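Local atomic coordinates of putative L-alanine-DL-glutamate epimerase (Burkholderia xenovorans, PDB entry 3GO2), a protein that probably acts as a magnesium-dependent racemase or epimerase of the mandelate racemase/muconate lactonizing enzyme family. Residues Val84-Leu96 / Val291-Lys303. Residues are numbered along the deposited sequence; the frame is centred on the assembly and turned at random.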
# COMPACT_ATOMS: atom_id res chain seq x y z
N VAL A 84 1.86 21.45 26.62
CA VAL A 84 1.70 20.51 27.71
C VAL A 84 2.92 19.59 27.75
O VAL A 84 3.52 19.38 28.80
CB VAL A 84 0.43 19.66 27.54
CG1 VAL A 84 0.50 18.34 28.35
CG2 VAL A 84 -0.80 20.49 27.89
N SER A 85 3.28 19.03 26.60
CA SER A 85 4.41 18.12 26.57
C SER A 85 5.74 18.85 26.87
O SER A 85 6.65 18.26 27.48
CB SER A 85 4.48 17.36 25.25
OG SER A 85 3.45 16.38 25.21
N GLU A 86 5.85 20.13 26.49
CA GLU A 86 7.04 20.91 26.85
C GLU A 86 7.13 21.07 28.37
O GLU A 86 8.22 21.01 28.94
CB GLU A 86 7.03 22.30 26.23
CG GLU A 86 7.21 22.31 24.74
CD GLU A 86 7.24 23.69 24.18
OE1 GLU A 86 8.01 24.55 24.71
OE2 GLU A 86 6.49 23.98 23.20
N GLY A 87 6.01 21.24 29.05
CA GLY A 87 6.06 21.37 30.50
C GLY A 87 6.52 20.08 31.15
O GLY A 87 7.33 20.08 32.08
N ILE A 88 6.00 18.96 30.64
CA ILE A 88 6.37 17.65 31.14
C ILE A 88 7.88 17.40 30.92
O ILE A 88 8.58 16.92 31.82
CB ILE A 88 5.52 16.57 30.44
CG1 ILE A 88 4.06 16.69 30.91
CG2 ILE A 88 6.08 15.17 30.74
CD1 ILE A 88 3.10 15.76 30.16
N GLY A 89 8.37 17.77 29.74
CA GLY A 89 9.80 17.61 29.39
C GLY A 89 10.71 18.40 30.29
O GLY A 89 11.78 17.95 30.70
N ALA A 90 10.30 19.63 30.59
CA ALA A 90 11.09 20.50 31.47
C ALA A 90 11.20 19.91 32.89
O ALA A 90 12.27 19.95 33.55
CB ALA A 90 10.47 21.89 31.52
N ILE A 91 10.08 19.38 33.37
CA ILE A 91 10.10 18.73 34.69
C ILE A 91 10.97 17.48 34.65
O ILE A 91 11.75 17.24 35.57
CB ILE A 91 8.71 18.45 35.21
CG1 ILE A 91 7.97 19.78 35.43
CG2 ILE A 91 8.77 17.59 36.49
CD1 ILE A 91 6.47 19.59 35.84
N GLU A 92 10.85 16.68 33.60
CA GLU A 92 11.68 15.50 33.42
C GLU A 92 13.14 15.85 33.51
O GLU A 92 13.92 15.16 34.16
CB GLU A 92 11.37 14.81 32.08
CG GLU A 92 12.31 13.63 31.81
CD GLU A 92 11.81 12.74 30.72
OE1 GLU A 92 12.40 12.75 29.61
OE2 GLU A 92 10.84 12.01 30.99
N ASN A 93 13.53 16.93 32.83
CA ASN A 93 14.92 17.29 32.80
C ASN A 93 15.43 17.76 34.16
O ASN A 93 16.57 17.52 34.48
CB ASN A 93 15.19 18.28 31.68
CG ASN A 93 15.19 17.62 30.34
OD1 ASN A 93 15.44 16.41 30.24
ND2 ASN A 93 14.97 18.42 29.29
N ALA A 94 14.57 18.36 34.98
CA ALA A 94 14.96 18.75 36.33
C ALA A 94 15.05 17.52 37.23
O ALA A 94 15.95 17.43 38.06
CB ALA A 94 13.98 19.80 36.91
N LEU A 95 14.14 16.57 37.02
CA LEU A 95 14.17 15.28 37.75
C LEU A 95 15.48 14.55 37.45
O LEU A 95 16.13 14.00 38.35
CB LEU A 95 12.96 14.42 37.41
CG LEU A 95 11.63 14.73 38.07
CD1 LEU A 95 10.47 14.01 37.40
CD2 LEU A 95 11.70 14.32 39.54
N LEU A 96 15.88 14.52 36.18
CA LEU A 96 17.11 13.80 35.83
C LEU A 96 18.32 14.44 36.49
O LEU A 96 19.18 13.74 37.04
CB LEU A 96 17.30 13.76 34.32
CG LEU A 96 16.33 12.87 33.54
CD1 LEU A 96 16.45 13.21 32.05
CD2 LEU A 96 16.60 11.36 33.81
N VAL A 291 15.92 16.26 17.14
CA VAL A 291 15.14 15.94 18.34
C VAL A 291 15.30 17.09 19.33
O VAL A 291 16.42 17.45 19.66
CB VAL A 291 15.61 14.64 18.99
CG1 VAL A 291 14.79 14.34 20.25
CG2 VAL A 291 15.52 13.45 17.99
N ASP A 292 14.20 17.68 19.75
CA ASP A 292 14.28 18.74 20.77
C ASP A 292 14.11 18.07 22.14
O ASP A 292 13.01 17.71 22.54
CB ASP A 292 13.27 19.85 20.52
CG ASP A 292 13.56 21.08 21.37
OD1 ASP A 292 13.54 22.22 20.86
OD2 ASP A 292 13.91 20.86 22.54
N THR A 293 15.24 17.86 22.81
CA THR A 293 15.27 17.20 24.09
C THR A 293 14.86 18.14 25.21
O THR A 293 14.47 17.69 26.29
CB THR A 293 16.65 16.57 24.43
OG1 THR A 293 17.53 17.56 24.95
CG2 THR A 293 17.27 15.86 23.22
N ILE A 294 14.97 19.44 24.97
CA ILE A 294 14.50 20.45 25.91
C ILE A 294 12.96 20.39 26.01
O ILE A 294 12.37 20.43 27.10
CB ILE A 294 14.97 21.85 25.45
CG1 ILE A 294 16.50 21.92 25.30
CG2 ILE A 294 14.44 22.94 26.37
CD1 ILE A 294 17.29 21.34 26.49
N TRP A 295 12.31 20.28 24.86
CA TRP A 295 10.88 20.09 24.77
C TRP A 295 10.43 18.69 25.26
O TRP A 295 9.45 18.56 26.00
CB TRP A 295 10.48 20.23 23.30
CG TRP A 295 10.34 21.64 22.83
CD1 TRP A 295 10.91 22.75 23.38
CD2 TRP A 295 9.56 22.08 21.73
NE1 TRP A 295 10.52 23.87 22.68
CE2 TRP A 295 9.68 23.48 21.66
CE3 TRP A 295 8.76 21.43 20.78
CZ2 TRP A 295 9.02 24.25 20.69
CZ3 TRP A 295 8.09 22.19 19.84
CH2 TRP A 295 8.24 23.58 19.79
N ASN A 296 11.09 17.64 24.77
CA ASN A 296 10.62 16.25 25.02
C ASN A 296 10.96 15.70 26.40
O ASN A 296 10.27 14.81 26.91
CB ASN A 296 11.17 15.31 23.95
CG ASN A 296 10.31 15.26 22.72
OD1 ASN A 296 9.35 14.49 22.66
ND2 ASN A 296 10.68 16.04 21.70
N GLY A 297 12.02 16.23 27.00
CA GLY A 297 12.71 15.56 28.08
C GLY A 297 13.76 14.64 27.49
O GLY A 297 13.54 13.97 26.47
N VAL A 298 14.92 14.59 28.12
CA VAL A 298 15.98 13.74 27.62
C VAL A 298 15.66 12.25 27.69
O VAL A 298 16.11 11.50 26.82
CB VAL A 298 17.34 14.10 28.36
CG1 VAL A 298 18.39 13.03 28.13
CG2 VAL A 298 17.81 15.48 27.89
N TRP A 299 14.91 11.79 28.70
CA TRP A 299 14.62 10.36 28.81
C TRP A 299 13.73 9.95 27.66
O TRP A 299 13.97 8.94 27.01
CB TRP A 299 13.98 10.03 30.15
CG TRP A 299 13.97 8.58 30.46
CD1 TRP A 299 12.91 7.73 30.41
CD2 TRP A 299 15.10 7.79 30.86
NE1 TRP A 299 13.30 6.46 30.79
CE2 TRP A 299 14.64 6.48 31.07
CE3 TRP A 299 16.44 8.08 31.11
CZ2 TRP A 299 15.50 5.45 31.49
CZ3 TRP A 299 17.26 7.07 31.53
CH2 TRP A 299 16.79 5.79 31.71
N GLN A 300 12.72 10.76 27.38
CA GLN A 300 11.86 10.50 26.24
C GLN A 300 12.66 10.59 24.93
O GLN A 300 12.41 9.81 24.01
CB GLN A 300 10.68 11.48 26.21
CG GLN A 300 9.81 11.51 27.48
CD GLN A 300 9.48 10.14 28.02
OE1 GLN A 300 9.00 9.28 27.28
NE2 GLN A 300 9.79 9.90 29.29
N SER A 301 13.63 11.50 24.87
CA SER A 301 14.44 11.68 23.68
C SER A 301 15.32 10.47 23.41
O SER A 301 15.61 10.18 22.25
CB SER A 301 15.30 12.95 23.78
OG SER A 301 14.44 14.05 23.94
N MET A 302 15.76 9.76 24.46
CA MET A 302 16.51 8.52 24.25
C MET A 302 15.65 7.46 23.52
O MET A 302 16.13 6.73 22.64
CB MET A 302 17.05 7.96 25.59
CG MET A 302 18.06 8.85 26.30
SD MET A 302 19.51 9.44 25.37
CE MET A 302 20.32 7.83 25.17
N LYS A 303 14.35 7.41 23.86
CA LYS A 303 13.42 6.53 23.20
C LYS A 303 13.32 6.85 21.69
O LYS A 303 13.39 5.95 20.83
CB LYS A 303 12.03 6.64 23.86
CG LYS A 303 11.96 6.24 25.34
CD LYS A 303 10.56 6.47 25.90
CE LYS A 303 10.52 6.19 27.39
NZ LYS A 303 9.14 6.51 27.95
O HOH W 1 7.06 15.47 27.12
O HOH W 2 10.35 22.16 27.76
O HOH W 3 13.84 21.11 29.48
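Helix 84-96 runs at 103° to helix 298-303, their axes 9.5 Å apart at closest, and the backbones touch where CA of Gly89 lies 3.8 Å from CA of Gly297. Neither glycine has a CB to hold the chains apart, and Gly297, with positive phi, ends helix 293-296 and sits at the N-cap position of helix 298-303. One turn along, Glu92 and Asn93 bind the opening backbone N-H groups of helix 298-303. Asn93 OD1 takes Val298 N on a lone pair at 2.8 Å, while its ND2 donates to Thr293 O, so both ends of the amide are fixed. Glu92, its CG anti to the backbone N (chi1 175°), reaches OE1 to Gln300 N at 3.0 Å and, weakly, to Trp299 N; OE2 receives Gln300 NE2 almost straight (177°) on its syn lone pair. The contact joins the enolase-type N-terminal capping domain to the barrel domain, just after barrel strand 288-291. Glu86 stacks its carboxylate nearly parallel over one face of the Trp295 indole, Glu86 CG making a CH-pi contact 3.8 Å from the five-membered ring centroid; Glu86 OE2 is hydrogen-bonded to Ser43 OG. Nearest atoms of the Trp295 side chain and a bound magnesium ion are about 4 Å apart; Thr270, which with Tyr249 forms a magnesium site apart from that of Asp219, Glu245 and Glu269, is close by. At the far end, Leu96 CD1 packs on Val298 CB at 3.9 Å.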